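Putative aldolase (Bacteroides vulgatus ATCC 8482, PDB 3DXI) is of unknown function but, as a putative aldolase, carries an eight-stranded TIM-barrel domain related to the HMGL-like family. Local coordinates at residues 83-87 with 88-92; 95-98 with 99-103; 111-114 with 115-119. All blocks are in the same frame, centred on the assembly; numbering follows the deposited sequence.

Contact 1 (83-87 with 88-92); sequences KNTTP and EDLNH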
loop_
_atom_site.group_PDB
_atom_site.type_symbol
_atom_site.label_atom_id
_atom_site.label_comp_id
_atom_site.label_asym_id
_atom_site.label_seq_id
_atom_site.Cartn_x
_atom_site.Cartn_y
_atom_site.Cartn_z
ATOM N N LYS A 83 -15.197 -10.841 24.848
ATOM C CA LYS A 83 -16.612 -11.199 24.796
ATOM C C LYS A 83 -16.885 -12.674 25.100
ATOM O O LYS A 83 -18.024 -13.053 25.368
ATOM C CB LYS A 83 -17.196 -10.857 23.421
ATOM C CG LYS A 83 -16.631 -11.687 22.283
ATOM C CD LYS A 83 -17.293 -11.320 20.966
ATOM C CE LYS A 83 -16.806 -12.214 19.836
ATOM N NZ LYS A 83 -17.424 -11.837 18.536
ATOM N N ASN A 84 -15.848 -13.504 25.052
ATOM C CA ASN A 84 -16.002 -14.933 25.319
ATOM C C ASN A 84 -15.340 -15.359 26.614
ATOM O O ASN A 84 -15.296 -16.544 26.923
ATOM C CB ASN A 84 -15.380 -15.769 24.195
ATOM C CG ASN A 84 -16.063 -15.569 22.869
ATOM O OD1 ASN A 84 -17.286 -15.488 22.800
ATOM N ND2 ASN A 84 -15.276 -15.508 21.793
ATOM N N THR A 85 -14.828 -14.405 27.379
ATOM C CA THR A 85 -14.128 -14.754 28.606
ATOM C C THR A 85 -14.608 -14.038 29.863
ATOM O O THR A 85 -14.731 -12.812 29.892
ATOM C CB THR A 85 -12.618 -14.484 28.437
ATOM O OG1 THR A 85 -12.140 -15.163 27.271
ATOM C CG2 THR A 85 -11.844 -14.962 29.645
ATOM N N THR A 86 -14.869 -14.819 30.903
ATOM C CA THR A 86 -15.296 -14.274 32.185
ATOM C C THR A 86 -14.144 -14.501 33.156
ATOM O O THR A 86 -13.287 -15.354 32.926
ATOM C CB THR A 86 -16.538 -14.999 32.746
ATOM O OG1 THR A 86 -16.214 -16.373 32.981
ATOM C CG2 THR A 86 -17.703 -14.919 31.773
ATOM N N PRO A 87 -14.095 -13.731 34.252
ATOM C CA PRO A 87 -12.997 -13.938 35.201
ATOM C C PRO A 87 -12.927 -15.400 35.661
ATOM O O PRO A 87 -11.852 -15.925 35.944
ATOM C CB PRO A 87 -13.338 -12.965 36.329
ATOM C CG PRO A 87 -13.973 -11.806 35.561
ATOM C CD PRO A 87 -14.889 -12.535 34.602
ATOM N N GLU A 88 -14.082 -16.055 35.705
ATOM C CA GLU A 88 -14.160 -17.452 36.117
ATOM C C GLU A 88 -13.482 -18.411 35.127
ATOM O O GLU A 88 -13.132 -19.533 35.492
ATOM C CB GLU A 88 -15.628 -17.863 36.300
ATOM C CG GLU A 88 -16.353 -17.170 37.462
ATOM C CD GLU A 88 -16.471 -15.660 37.301
ATOM O OE1 GLU A 88 -16.993 -15.202 36.260
ATOM O OE2 GLU A 88 -16.047 -14.927 38.223
ATOM N N ASP A 89 -13.295 -17.976 33.882
ATOM C CA ASP A 89 -12.661 -18.824 32.861
ATOM C C ASP A 89 -11.136 -18.763 32.863
ATOM O O ASP A 89 -10.473 -19.632 32.290
ATOM C CB ASP A 89 -13.136 -18.439 31.455
ATOM C CG ASP A 89 -14.630 -18.584 31.276
ATOM O OD1 ASP A 89 -15.170 -19.654 31.621
ATOM O OD2 ASP A 89 -15.262 -17.628 30.774
ATOM N N LEU A 90 -10.579 -17.739 33.501
ATOM C CA LEU A 90 -9.133 -17.554 33.527
ATOM C C LEU A 90 -8.302 -18.716 34.056
ATOM O O LEU A 90 -7.200 -18.961 33.555
ATOM C CB LEU A 90 -8.787 -16.276 34.297
ATOM C CG LEU A 90 -9.375 -14.998 33.688
ATOM C CD1 LEU A 90 -8.924 -13.787 34.492
ATOM C CD2 LEU A 90 -8.930 -14.876 32.237
ATOM N N ASN A 91 -8.810 -19.439 35.050
ATOM C CA ASN A 91 -8.053 -20.563 35.602
ATOM C C ASN A 91 -7.686 -21.617 34.562
ATOM O O ASN A 91 -6.513 -21.963 34.406
ATOM C CB ASN A 91 -8.820 -21.232 36.749
ATOM C CG ASN A 91 -8.641 -20.506 38.070
ATOM O OD1 ASN A 91 -7.514 -20.279 38.525
ATOM N ND2 ASN A 91 -9.755 -20.140 38.697
ATOM N N HIS A 92 -8.672 -22.128 33.838
ATOM C CA HIS A 92 -8.358 -23.143 32.849
ATOM C C HIS A 92 -7.634 -22.571 31.638
ATOM O O HIS A 92 -6.776 -23.231 31.058
ATOM C CB HIS A 92 -9.616 -23.864 32.376
ATOM C CG HIS A 92 -9.322 -25.118 31.613
ATOM N ND1 HIS A 92 -10.241 -25.720 30.780
ATOM C CD2 HIS A 92 -8.204 -25.881 31.558
ATOM C CE1 HIS A 92 -9.700 -26.800 30.243
ATOM N NE2 HIS A 92 -8.466 -26.921 30.698
#
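The Glu88 chain, bent at chi2 (63°), runs alongside Pro87, with OE1 of Glu88 3.5 Å from Thr86 CB and OE2 near Pro87 CB. The contact turns on Asp89. Its OD2 takes two bonds from one residue, the N-H of Thr86 at 2.8 Å from OD2 and the hydroxyl OG1 of Thr86 at 2.7 Å. Both donors reach OD2 from the same face of the carboxylate; the amide comes on the anti side, somewhat out of the plane, and the hydroxyl from well above it (77°). In return Asp89 N bonds Thr86 O. Lys48 adds a salt bridge to OD2, so three partners hold that oxygen. Next comes Leu90, whose N bonds Pro87 O at 3.3 Å and whose CD2 meets Thr85 CG2 at 3.9 Å, the two side chains crossing at about a right angle. The Thr85 hydroxyl is engaged elsewhere, on Asn81 O. Carboxylate and N-H three residues apart, paired as between Asp89 and Thr86, are the pairing seen in one half of a capping box, here where the loop after barrel strand 75-81 passes into helix 90-94.

Contact 2 (95-98 with 99-103); sequences LPII and GLVDM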
loop_
_atom_site.group_PDB
_atom_site.type_symbol
_atom_site.label_atom_id
_atom_site.label_comp_id
_atom_site.label_asym_id
_atom_site.label_seq_id
_atom_site.Cartn_x
_atom_site.Cartn_y
_atom_site.Cartn_z
ATOM N N LEU A 95 -3.908 -20.448 33.701
ATOM C CA LEU A 95 -3.134 -21.126 34.729
ATOM C C LEU A 95 -2.156 -22.155 34.151
ATOM O O LEU A 95 -0.998 -22.218 34.561
ATOM C CB LEU A 95 -4.081 -21.796 35.726
ATOM C CG LEU A 95 -3.642 -21.869 37.189
ATOM C CD1 LEU A 95 -3.500 -20.464 37.760
ATOM C CD2 LEU A 95 -4.679 -22.661 37.980
ATOM N N PRO A 96 -2.602 -22.962 33.173
ATOM C CA PRO A 96 -1.688 -23.961 32.605
ATOM C C PRO A 96 -0.495 -23.396 31.838
ATOM O O PRO A 96 0.483 -24.108 31.606
ATOM C CB PRO A 96 -2.597 -24.791 31.697
ATOM C CG PRO A 96 -3.958 -24.648 32.345
ATOM C CD PRO A 96 -3.981 -23.183 32.701
ATOM N N ILE A 97 -0.559 -22.123 31.453
ATOM C CA ILE A 97 0.530 -21.542 30.671
ATOM C C ILE A 97 1.434 -20.550 31.397
ATOM O O ILE A 97 2.212 -19.844 30.762
ATOM C CB ILE A 97 -0.009 -20.858 29.380
ATOM C CG1 ILE A 97 -0.826 -19.616 29.740
ATOM C CG2 ILE A 97 -0.876 -21.834 28.592
ATOM C CD1 ILE A 97 -1.413 -18.897 28.529
ATOM N N ILE A 98 1.346 -20.489 32.719
ATOM C CA ILE A 98 2.207 -19.571 33.455
ATOM C C ILE A 98 3.657 -19.946 33.158
ATOM O O ILE A 98 3.988 -21.125 33.044
ATOM C CB ILE A 98 1.953 -19.646 34.976
ATOM C CG1 ILE A 98 1.941 -21.105 35.430
ATOM C CG2 ILE A 98 0.629 -18.974 35.317
ATOM C CD1 ILE A 98 1.664 -21.293 36.918
ATOM N N GLY A 99 4.511 -18.939 33.000
ATOM C CA GLY A 99 5.909 -19.204 32.713
ATOM C C GLY A 99 6.204 -19.518 31.257
ATOM O O GLY A 99 7.346 -19.407 30.814
ATOM N N LEU A 100 5.183 -19.904 30.502
ATOM C CA LEU A 100 5.375 -20.230 29.096
ATOM C C LEU A 100 5.045 -19.045 28.194
ATOM O O LEU A 100 5.614 -18.895 27.109
ATOM C CB LEU A 100 4.503 -21.430 28.712
ATOM C CG LEU A 100 4.788 -22.726 29.481
ATOM C CD1 LEU A 100 3.817 -23.815 29.047
ATOM C CD2 LEU A 100 6.229 -23.155 29.235
ATOM N N VAL A 101 4.123 -18.205 28.650
ATOM C CA VAL A 101 3.700 -17.038 27.885
ATOM C C VAL A 101 3.937 -15.768 28.686
ATOM O O VAL A 101 3.593 -15.695 29.868
ATOM C CB VAL A 101 2.209 -17.154 27.504
ATOM C CG1 VAL A 101 1.704 -15.843 26.881
ATOM C CG2 VAL A 101 2.034 -18.313 26.525
ATOM N N ASP A 102 4.526 -14.772 28.031
ATOM C CA ASP A 102 4.846 -13.499 28.660
ATOM C C ASP A 102 3.680 -12.541 28.768
ATOM O O ASP A 102 3.442 -11.951 29.824
ATOM C CB ASP A 102 5.974 -12.820 27.885
ATOM C CG ASP A 102 7.229 -13.660 27.852
ATOM O OD1 ASP A 102 7.900 -13.750 28.903
ATOM O OD2 ASP A 102 7.533 -14.245 26.786
HETATM N N MSE A 103 2.944 -12.397 27.673
HETATM C CA MSE A 103 1.828 -11.468 27.640
HETATM C C MSE A 103 0.518 -12.058 27.156
HETATM O O MSE A 103 0.484 -12.895 26.252
HETATM C CB MSE A 103 2.185 -10.280 26.752
HETATM C CG MSE A 103 1.056 -9.283 26.562
HETATM SE SE MSE A 103 1.525 -7.939 25.238
HETATM C CE MSE A 103 2.498 -6.712 26.399
#
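Ile97 and Leu100 close a type II turn: Leu100 N bonds Ile97 O at 3.0 Å, and of the two corner residues Ile98 is extended while Gly99 has a positive phi (81°). That phi would press a beta carbon against the carbonyl oxygen of Ile98, and Gly99 has none to place there. Ile97 O accepts a second bond, from Val101 N at 3.3 Å. The two donors differ in direction: Leu100 N sits above the carbonyl plane, whereas Val101 N lies nearly in line with the C=O bond. One oxygen thus fixes two successive amides. The turn belongs to the connection that leads from helix 90-94 into strand 103-108 of the TIM barrel, on the side where the strands begin. Among the side chains, Ile97 and Val101 carry the apolar contact. Ile97 CG1 stands between its own N and carbonyl carbon (chi1 68°), and from there the extended chain brings CD1 to 4.0 Å from Val101 CG2. Both residues are buried and also touch Leu65 of helix 62-71 and Ile78 of strand 75-81. Leu100 CB lies 3.5 Å from Ile97 O, and the side chain touches Val62 of helix 62-71.

Contact 3 (111-114 with 115-119); sequences QNID and RAIVL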
loop_
_atom_site.group_PDB
_atom_site.type_symbol
_atom_site.label_atom_id
_atom_site.label_comp_id
_atom_site.label_asym_id
_atom_site.label_seq_id
_atom_site.Cartn_x
_atom_site.Cartn_y
_atom_site.Cartn_z
ATOM N N GLN A 111 -16.955 -0.790 23.857
ATOM C CA GLN A 111 -18.219 -0.806 24.587
ATOM C C GLN A 111 -18.100 -1.588 25.904
ATOM O O GLN A 111 -18.817 -1.311 26.868
ATOM C CB GLN A 111 -19.290 -1.445 23.700
ATOM C CG GLN A 111 -20.567 -1.862 24.411
ATOM C CD GLN A 111 -21.695 -0.872 24.226
ATOM O OE1 GLN A 111 -21.952 -0.402 23.115
ATOM N NE2 GLN A 111 -22.389 -0.565 25.311
ATOM N N ASN A 112 -17.181 -2.551 25.931
ATOM C CA ASN A 112 -16.955 -3.410 27.097
ATOM C C ASN A 112 -15.630 -3.150 27.819
ATOM O O ASN A 112 -15.106 -4.036 28.497
ATOM C CB ASN A 112 -16.990 -4.872 26.650
ATOM C CG ASN A 112 -18.244 -5.210 25.885
ATOM O OD1 ASN A 112 -18.188 -5.832 24.822
ATOM N ND2 ASN A 112 -19.389 -4.805 26.418
ATOM N N ILE A 113 -15.090 -1.946 27.685
ATOM C CA ILE A 113 -13.818 -1.619 28.322
ATOM C C ILE A 113 -13.817 -1.853 29.840
ATOM O O ILE A 113 -12.869 -2.428 30.377
ATOM C CB ILE A 113 -13.404 -0.148 28.005
ATOM C CG1 ILE A 113 -11.940 0.082 28.391
ATOM C CG2 ILE A 113 -14.318 0.830 28.719
ATOM C CD1 ILE A 113 -10.965 -0.748 27.572
ATOM N N ASP A 114 -14.876 -1.430 30.531
ATOM C CA ASP A 114 -14.937 -1.613 31.978
ATOM C C ASP A 114 -14.933 -3.083 32.387
ATOM O O ASP A 114 -14.310 -3.452 33.379
ATOM C CB ASP A 114 -16.169 -0.919 32.576
ATOM C CG ASP A 114 -16.034 0.599 32.611
ATOM O OD1 ASP A 114 -14.925 1.104 32.890
ATOM O OD2 ASP A 114 -17.046 1.295 32.378
ATOM N N ARG A 115 -15.629 -3.923 31.628
ATOM C CA ARG A 115 -15.674 -5.349 31.935
ATOM C C ARG A 115 -14.299 -5.955 31.655
ATOM O O ARG A 115 -13.847 -6.860 32.359
ATOM C CB ARG A 115 -16.735 -6.040 31.073
ATOM C CG ARG A 115 -17.089 -7.445 31.525
ATOM C CD ARG A 115 -17.544 -8.286 30.344
ATOM N NE ARG A 115 -18.693 -7.717 29.659
ATOM C CZ ARG A 115 -18.954 -7.886 28.365
ATOM N NH1 ARG A 115 -18.140 -8.604 27.602
ATOM N NH2 ARG A 115 -20.046 -7.354 27.836
ATOM N N ALA A 116 -13.633 -5.445 30.624
ATOM C CA ALA A 116 -12.304 -5.933 30.257
ATOM C C ALA A 116 -11.279 -5.581 31.336
ATOM O O ALA A 116 -10.325 -6.330 31.562
ATOM C CB ALA A 116 -11.877 -5.345 28.909
ATOM N N ILE A 117 -11.477 -4.443 32.002
ATOM C CA ILE A 117 -10.562 -4.012 33.060
ATOM C C ILE A 117 -10.609 -4.983 34.237
ATOM O O ILE A 117 -9.598 -5.225 34.899
ATOM C CB ILE A 117 -10.896 -2.576 33.550
ATOM C CG1 ILE A 117 -10.600 -1.574 32.430
ATOM C CG2 ILE A 117 -10.085 -2.243 34.813
ATOM C CD1 ILE A 117 -11.008 -0.148 32.738
ATOM N N VAL A 118 -11.793 -5.535 34.489
ATOM C CA VAL A 118 -11.987 -6.503 35.559
ATOM C C VAL A 118 -11.190 -7.755 35.206
ATOM O O VAL A 118 -10.516 -8.346 36.048
ATOM C CB VAL A 118 -13.482 -6.889 35.693
ATOM C CG1 VAL A 118 -13.632 -8.056 36.662
ATOM C CG2 VAL A 118 -14.301 -5.676 36.156
ATOM N N LEU A 119 -11.280 -8.156 33.943
ATOM C CA LEU A 119 -10.574 -9.332 33.453
ATOM C C LEU A 119 -9.068 -9.088 33.549
ATOM O O LEU A 119 -8.326 -9.908 34.107
ATOM C CB LEU A 119 -10.976 -9.598 32.000
ATOM C CG LEU A 119 -10.575 -10.923 31.353
ATOM C CD1 LEU A 119 -11.233 -12.077 32.100
ATOM C CD2 LEU A 119 -11.007 -10.919 29.889
#
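Asn112 faces the residues that follow it twice, its carbonyl toward Ala116 N and its side chain alongside the Arg115 guanidinium. The two firm backbone bonds span four residues. Ala116 N donates to Asn112 O at 2.9 Å, nearly in line with the carbonyl, and Ile117 N donates to Ile113 O, also at 2.9 Å, tilted 18° from the carbonyl plane. Asp114 O is held less firmly, by a weak bond from Val118 N across four residues and another from Ile117 N across three.

The polar contact is one of packing. The Arg115 chain leaves with CG anti to its backbone N (chi1 -167°) and then bends at chi3, which carries the guanidinium back alongside Asn112. Asn112 CB sits 3.9 Å above the guanidinium plane, over its centre, and the amide plane is turned 31° from it. Asn112 ND2 comes to 3.0 Å from Arg115 NH2, but both are donors, so that approach is not a bond. The charge is answered elsewhere: Arg115 NH1 forms a salt bridge with Glu82, which also touches Asn112 and Ala116.

Apolar contact is lighter: Ile117 CD1 lies 4.5 Å from Ile113 CG1, and both isoleucines continue onto Phe132 of strand 129-134. Aliphatic carbons also make van der Waals contact with a backbone oxygen. Ile117 CG1 packs 3.2 Å from Ile113 O, close to the carbonyl oxygen that its own amide binds, and Ala116 CB rests 3.4 Å from Ile113 O.

Asn112 occupies the N-cap position, although its side chain makes no capping bond. The arrangement is the opening turn of an alpha-helix, here the connecting helix 113-124 of the beta-alpha-beta crossover between strands 103-108 and 129-134 in the TIM barrel.

How the contacts relate
The three contacts follow in series along one part of the barrel. Contact 1 and contact 3 have centres about 12 Å apart and pack directly: Leu90 CD2 lies 3.6 Å from Leu119 CD1, Thr85 CG2 touches the same leucine, and Pro87 meets Val118. Leu119 and Val118 of helix 113-124 thus pack on Thr85, Pro87 and Leu90, in the loop and at the helix it leads into. Contact 2 lies about 15 Å from contact 1, centre to centre, and joins it where Asn91 O approaches Pro96 CD at 3.3 Å. Contacts 2 and 3 do not touch, their nearest atoms being about 11 Å apart. Contacts 1 and 3 follow the ends of strands, whereas contact 2 leads into the start of one.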